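Local atomic coordinates of malonyl-CoA decarboxylase (Rhodopseudomonas palustris, PDB entry 4KSA), a protein that probably catalyses the decarboxylation of malonyl-CoA to acetyl-CoA and carbon dioxide. Residues Glu38-Ser43 with Glu83-Asp88; Ala76-Leu81 with Arg140-Ala145. All coordinates share one frame; numbering follows the deposited sequence.

Contact 1: residues Glu38-Ser43 with Glu83-Asp88; sequences ELIALS and EQFGPD
Ile40 and Ser43, one turn apart on helix 36-48, face Gln84 and Phe85 of the loop between helices 71-83 and 89-101, the backbones staying well separated: 8.8 Å from Ile40 CA to Gln84 CA. Side chains therefore bridge the gap, and the two segments bury 180 Å² between them. Phe85 supplies the larger part from the loop. Its CG stands anti to its own carbonyl carbon (chi1 -61°), which sends the ring out toward the helix. Ile40 comes to the edge of this ring, close to its plane, with CG2 lying 3.7 Å from Phe85 CE2. The same methyl meets the side-chain amide of Gln84, and the two side chains cross at about a right angle, with Ile40 CG2 3.5 Å from Gln84 OE1. At the far end of the ring, Ser43 CB packs obliquely on Phe85 CZ at 3.5 Å. Ile40 O also lies in the ring plane, 3.8 Å from Phe85 CZ. Ser43 turns its hydroxyl back into its own helix: OG donates to Leu39 O over 2.8 Å, tilted 30° from the carbonyl plane, while Ser43 N reaches this oxygen from the opposite face. A glycine in place of Ser43 removes CB and OG, which would probably open a gap against Phe85 CZ and leave Leu39 O with the backbone N-H alone of its two donors here. Elsewhere Leu62 and Leu122 pack on Ser43, while Arg118 and Arg119 of helix 118-126 touch Phe85. The contact thus joins a helix to an interhelical loop in the all-helical amino-terminal part of the chain. Its chemistry is mainly apolar: the methyl of Ile40 at the edge of a phenylalanine ring and against a glutamine amide, a serine CB obliquely on the same ring, and the serine hydroxyl bonded inside its own helix.

Contact 2: residues Ala76-Leu81 with Arg140-Ala145; sequences AFLDAL and REAVLA
Leu78 of helix 71-83 and the Ala142-Val143 step of helix 132-146 form a helix-on-helix packing contact in the helical amino-terminal domain, and a single leucine spans most of the gap. Both methyls of Leu78 take part. Leu78 CD1 touches Ala142 CB at 3.8 Å and lies 3.9 Å from Val143 N, so it rests against the helix backbone as well as a side chain; Leu78 CD2 faces Val143 CG1 more loosely, at 4.4 Å. The outer torsion of Leu78 (chi2 -174°) carries CD1 straight on from CA, giving the side chain its full reach. The CA atoms of Leu78 and Val143 are 6.8 Å apart, a spacing consistent with the small side chain of Ala142. Met139 and Arg146, also of helix 132-146, border the same leucine. In the next shell, Asp79 OD1 is hydrogen-bonded to Gln152 NE2, which also ties helix 71-83 to the loop that follows helix 132-146. The other side of helix 132-146 is held by Arg140, whose NE forms a salt bridge with Asp157 OD2 and whose NH2 donates to Gly274 O and Ala276 O. One face of its guanidinium is covered by Leu144 CD1, 3.6 Å above the plane and over its centre.

How the contacts relate
The two contacts interlock along the sequence, their segments alternating, and their centres lie 12 Å apart. Helix 71-83 is the element between them: it packs on helix 132-146 in contact 2 and runs directly into the loop of contact 1. At this junction Phe85 N probably hydrogen-bonds to Ala80 O, 3.3 Å away. Helix 36-48 rests on the same helix, with Leu39 CB 4.0 Å from Phe77 CD2 and Ile40 and Ser43 also packing against it. Phe77 touches Met139 as well, so its ring lies between helices 36-48 and 132-146. Both contacts are structural packing away from His162, seen to bind magnesium in a structure of this protein.

Contact 1: residues Glu38-Ser43 with Glu83-Asp88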
loop_
_atom_site.group_PDB
_atom_site.type_symbol
_atom_site.label_atom_id
_atom_site.label_comp_id
_atom_site.label_asym_id
_atom_site.label_seq_id
_atom_site.Cartn_x
_atom_site.Cartn_y
_atom_site.Cartn_z
ATOM N N GLU A 38 -38.855 -11.919 21.425
ATOM C CA GLU A 38 -37.675 -11.347 22.049
ATOM C C GLU A 38 -36.975 -10.398 21.067
ATOM O O GLU A 38 -36.658 -9.258 21.422
ATOM C CB GLU A 38 -36.720 -12.457 22.467
ATOM C CG GLU A 38 -37.292 -13.425 23.489
ATOM C CD GLU A 38 -36.412 -14.645 23.659
ATOM O OE1 GLU A 38 -35.222 -14.479 24.004
ATOM O OE2 GLU A 38 -36.905 -15.768 23.436
ATOM N N LEU A 39 -36.743 -10.875 19.837
ATOM C CA LEU A 39 -36.089 -10.083 18.789
ATOM C C LEU A 39 -36.843 -8.777 18.557
ATOM O O LEU A 39 -36.238 -7.719 18.376
ATOM C CB LEU A 39 -36.003 -10.882 17.472
ATOM C CG LEU A 39 -34.993 -12.045 17.397
ATOM C CD1 LEU A 39 -35.206 -12.886 16.165
ATOM C CD2 LEU A 39 -33.589 -11.477 17.395
ATOM N N ILE A 40 -38.167 -8.847 18.567
ATOM C CA ILE A 40 -38.962 -7.652 18.374
ATOM C C ILE A 40 -38.791 -6.737 19.590
ATOM O O ILE A 40 -38.634 -5.525 19.451
ATOM C CB ILE A 40 -40.441 -8.004 18.188
ATOM C CG1 ILE A 40 -40.580 -8.942 17.000
ATOM C CG2 ILE A 40 -41.264 -6.753 17.928
ATOM C CD1 ILE A 40 -41.973 -9.436 16.798
ATOM N N ALA A 41 -38.821 -7.314 20.784
ATOM C CA ALA A 41 -38.651 -6.522 21.994
ATOM C C ALA A 41 -37.317 -5.792 21.926
ATOM O O ALA A 41 -37.229 -4.598 22.205
ATOM C CB ALA A 41 -38.675 -7.421 23.209
ATOM N N LEU A 42 -36.281 -6.536 21.547
ATOM C CA LEU A 42 -34.923 -6.010 21.421
ATOM C C LEU A 42 -34.879 -4.826 20.455
ATOM O O LEU A 42 -34.296 -3.792 20.752
ATOM C CB LEU A 42 -34.008 -7.119 20.929
ATOM C CG LEU A 42 -32.521 -6.915 21.150
ATOM C CD1 LEU A 42 -32.258 -6.445 22.571
ATOM C CD2 LEU A 42 -31.815 -8.237 20.873
ATOM N N SER A 43 -35.499 -4.989 19.295
ATOM C CA SER A 43 -35.544 -3.919 18.312
ATOM C C SER A 43 -36.060 -2.642 18.988
ATOM O O SER A 43 -35.624 -1.535 18.671
ATOM C CB SER A 43 -36.475 -4.303 17.149
ATOM O OG SER A 43 -36.094 -5.545 16.585
ATOM N N GLU A 83 -45.599 -4.823 10.139
ATOM C CA GLU A 83 -46.734 -4.275 10.870
ATOM C C GLU A 83 -46.401 -3.411 12.083
ATOM O O GLU A 83 -47.021 -2.368 12.290
ATOM C CB GLU A 83 -47.704 -5.384 11.292
ATOM C CG GLU A 83 -47.230 -6.269 12.422
ATOM C CD GLU A 83 -48.336 -7.189 12.932
ATOM O OE1 GLU A 83 -49.053 -7.788 12.090
ATOM O OE2 GLU A 83 -48.482 -7.320 14.172
ATOM N N GLN A 84 -45.423 -3.813 12.879
ATOM C CA GLN A 84 -45.098 -3.017 14.049
ATOM C C GLN A 84 -44.132 -1.850 13.841
ATOM O O GLN A 84 -44.303 -0.783 14.432
ATOM C CB GLN A 84 -44.591 -3.938 15.154
ATOM C CG GLN A 84 -45.690 -4.881 15.619
ATOM C CD GLN A 84 -45.204 -5.934 16.573
ATOM O OE1 GLN A 84 -44.597 -5.619 17.609
ATOM N NE2 GLN A 84 -45.470 -7.204 16.239
ATOM N N PHE A 85 -43.139 -2.028 12.978
ATOM C CA PHE A 85 -42.157 -0.986 12.764
ATOM C C PHE A 85 -42.342 -0.080 11.562
ATOM O O PHE A 85 -41.373 0.373 10.952
ATOM C CB PHE A 85 -40.788 -1.617 12.745
ATOM C CG PHE A 85 -40.438 -2.292 14.022
ATOM C CD1 PHE A 85 -39.912 -1.567 15.082
ATOM C CD2 PHE A 85 -40.635 -3.657 14.171
ATOM C CE1 PHE A 85 -39.578 -2.185 16.272
ATOM C CE2 PHE A 85 -40.309 -4.294 15.363
ATOM C CZ PHE A 85 -39.774 -3.553 16.420
ATOM N N GLY A 86 -43.592 0.200 11.228
ATOM C CA GLY A 86 -43.859 1.099 10.122
ATOM C C GLY A 86 -43.943 2.501 10.704
ATOM O O GLY A 86 -43.544 2.717 11.857
ATOM N N PRO A 87 -44.448 3.481 9.946
ATOM C CA PRO A 87 -44.540 4.841 10.495
ATOM C C PRO A 87 -45.617 4.921 11.557
ATOM O O PRO A 87 -46.579 4.162 11.504
ATOM C CB PRO A 87 -44.917 5.673 9.280
ATOM C CG PRO A 87 -45.771 4.727 8.493
ATOM C CD PRO A 87 -44.966 3.433 8.569
ATOM N N ASP A 88 -45.468 5.813 12.530
ATOM C CA ASP A 88 -46.530 5.958 13.524
ATOM C C ASP A 88 -47.733 6.613 12.824
ATOM O O ASP A 88 -47.715 7.812 12.517
ATOM C CB ASP A 88 -46.107 6.839 14.692
ATOM C CG ASP A 88 -47.294 7.279 15.533
ATOM O OD1 ASP A 88 -47.082 7.920 16.583
ATOM O OD2 ASP A 88 -48.451 6.988 15.150
#

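Contact 2: residues Ala76-Leu81 with Arg140-Ala145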
loop_
_atom_site.group_PDB
_atom_site.type_symbol
_atom_site.label_atom_id
_atom_site.label_comp_id
_atom_site.label_asym_id
_atom_site.label_seq_id
_atom_site.Cartn_x
_atom_site.Cartn_y
_atom_site.Cartn_z
ATOM N N ALA A 76 -41.209 -14.427 11.679
ATOM C CA ALA A 76 -42.124 -13.619 12.478
ATOM C C ALA A 76 -41.548 -12.224 12.612
ATOM O O ALA A 76 -42.270 -11.237 12.469
ATOM C CB ALA A 76 -42.336 -14.243 13.848
ATOM N N PHE A 77 -40.241 -12.154 12.863
ATOM C CA PHE A 77 -39.550 -10.877 13.022
ATOM C C PHE A 77 -39.628 -10.013 11.759
ATOM O O PHE A 77 -39.885 -8.801 11.826
ATOM C CB PHE A 77 -38.087 -11.109 13.417
ATOM C CG PHE A 77 -37.267 -9.858 13.416
ATOM C CD1 PHE A 77 -36.309 -9.639 12.435
ATOM C CD2 PHE A 77 -37.496 -8.869 14.358
ATOM C CE1 PHE A 77 -35.591 -8.446 12.389
ATOM C CE2 PHE A 77 -36.784 -7.666 14.324
ATOM C CZ PHE A 77 -35.828 -7.454 13.335
ATOM N N LEU A 78 -39.405 -10.635 10.608
ATOM C CA LEU A 78 -39.479 -9.907 9.359
ATOM C C LEU A 78 -40.887 -9.354 9.235
ATOM O O LEU A 78 -41.060 -8.199 8.868
ATOM C CB LEU A 78 -39.156 -10.824 8.178
ATOM C CG LEU A 78 -37.742 -11.401 8.107
ATOM C CD1 LEU A 78 -37.556 -12.165 6.795
ATOM C CD2 LEU A 78 -36.732 -10.268 8.199
ATOM N N ASP A 79 -41.897 -10.169 9.552
ATOM C CA ASP A 79 -43.284 -9.710 9.472
ATOM C C ASP A 79 -43.498 -8.572 10.456
ATOM O O ASP A 79 -44.212 -7.623 10.168
ATOM C CB ASP A 79 -44.263 -10.853 9.754
ATOM C CG ASP A 79 -44.551 -11.699 8.507
ATOM O OD1 ASP A 79 -44.757 -11.111 7.426
ATOM O OD2 ASP A 79 -44.590 -12.947 8.601
ATOM N N ALA A 80 -42.861 -8.671 11.616
ATOM C CA ALA A 80 -42.950 -7.639 12.643
ATOM C C ALA A 80 -42.421 -6.317 12.071
ATOM O O ALA A 80 -42.919 -5.244 12.426
ATOM C CB ALA A 80 -42.132 -8.043 13.882
ATOM N N LEU A 81 -41.417 -6.387 11.195
ATOM C CA LEU A 81 -40.883 -5.167 10.616
ATOM C C LEU A 81 -41.960 -4.509 9.778
ATOM O O LEU A 81 -41.994 -3.287 9.654
ATOM C CB LEU A 81 -39.648 -5.437 9.741
ATOM C CG LEU A 81 -38.387 -6.009 10.409
ATOM C CD1 LEU A 81 -37.391 -6.417 9.343
ATOM C CD2 LEU A 81 -37.774 -5.004 11.362
ATOM N N ARG A 140 -31.931 -9.058 4.014
ATOM C CA ARG A 140 -32.712 -8.552 2.914
ATOM C C ARG A 140 -32.983 -9.701 1.945
ATOM O O ARG A 140 -34.026 -9.768 1.307
ATOM C CB ARG A 140 -31.961 -7.416 2.219
ATOM C CG ARG A 140 -32.861 -6.548 1.362
ATOM C CD ARG A 140 -32.224 -6.206 0.026
ATOM N NE ARG A 140 -33.256 -5.736 -0.885
ATOM C CZ ARG A 140 -33.098 -5.563 -2.187
ATOM N NH1 ARG A 140 -34.121 -5.136 -2.914
ATOM N NH2 ARG A 140 -31.934 -5.815 -2.761
ATOM N N GLU A 141 -32.031 -10.614 1.837
ATOM C CA GLU A 141 -32.201 -11.771 0.959
ATOM C C GLU A 141 -33.436 -12.563 1.423
ATOM O O GLU A 141 -34.225 -13.038 0.606
ATOM C CB GLU A 141 -30.956 -12.653 1.018
ATOM C CG GLU A 141 -31.014 -13.887 0.155
ATOM C CD GLU A 141 -29.762 -14.753 0.299
ATOM O OE1 GLU A 141 -29.771 -15.887 -0.225
ATOM O OE2 GLU A 141 -28.765 -14.304 0.925
ATOM N N ALA A 142 -33.589 -12.677 2.744
ATOM C CA ALA A 142 -34.704 -13.375 3.366
ATOM C C ALA A 142 -36.032 -12.702 3.052
ATOM O O ALA A 142 -36.985 -13.364 2.652
ATOM C CB ALA A 142 -34.510 -13.431 4.865
ATOM N N VAL A 143 -36.112 -11.389 3.229
ATOM C CA VAL A 143 -37.374 -10.743 2.932
ATOM C C VAL A 143 -37.653 -10.870 1.432
ATOM O O VAL A 143 -38.802 -10.998 1.028
ATOM C CB VAL A 143 -37.411 -9.253 3.413
ATOM C CG1 VAL A 143 -36.101 -8.879 4.040
ATOM C CG2 VAL A 143 -37.768 -8.322 2.267
ATOM N N LEU A 144 -36.611 -10.861 0.602
ATOM C CA LEU A 144 -36.837 -10.997 -0.834
ATOM C C LEU A 144 -37.419 -12.364 -1.132
ATOM O O LEU A 144 -38.287 -12.502 -1.991
ATOM C CB LEU A 144 -35.541 -10.808 -1.633
ATOM C CG LEU A 144 -35.238 -9.337 -1.926
ATOM C CD1 LEU A 144 -33.852 -9.139 -2.519
ATOM C CD2 LEU A 144 -36.295 -8.830 -2.862
ATOM N N ALA A 145 -36.948 -13.373 -0.414
ATOM C CA ALA A 145 -37.416 -14.731 -0.620
ATOM C C ALA A 145 -38.842 -14.915 -0.109
ATOM O O ALA A 145 -39.526 -15.861 -0.488
ATOM C CB ALA A 145 -36.480 -15.715 0.067
#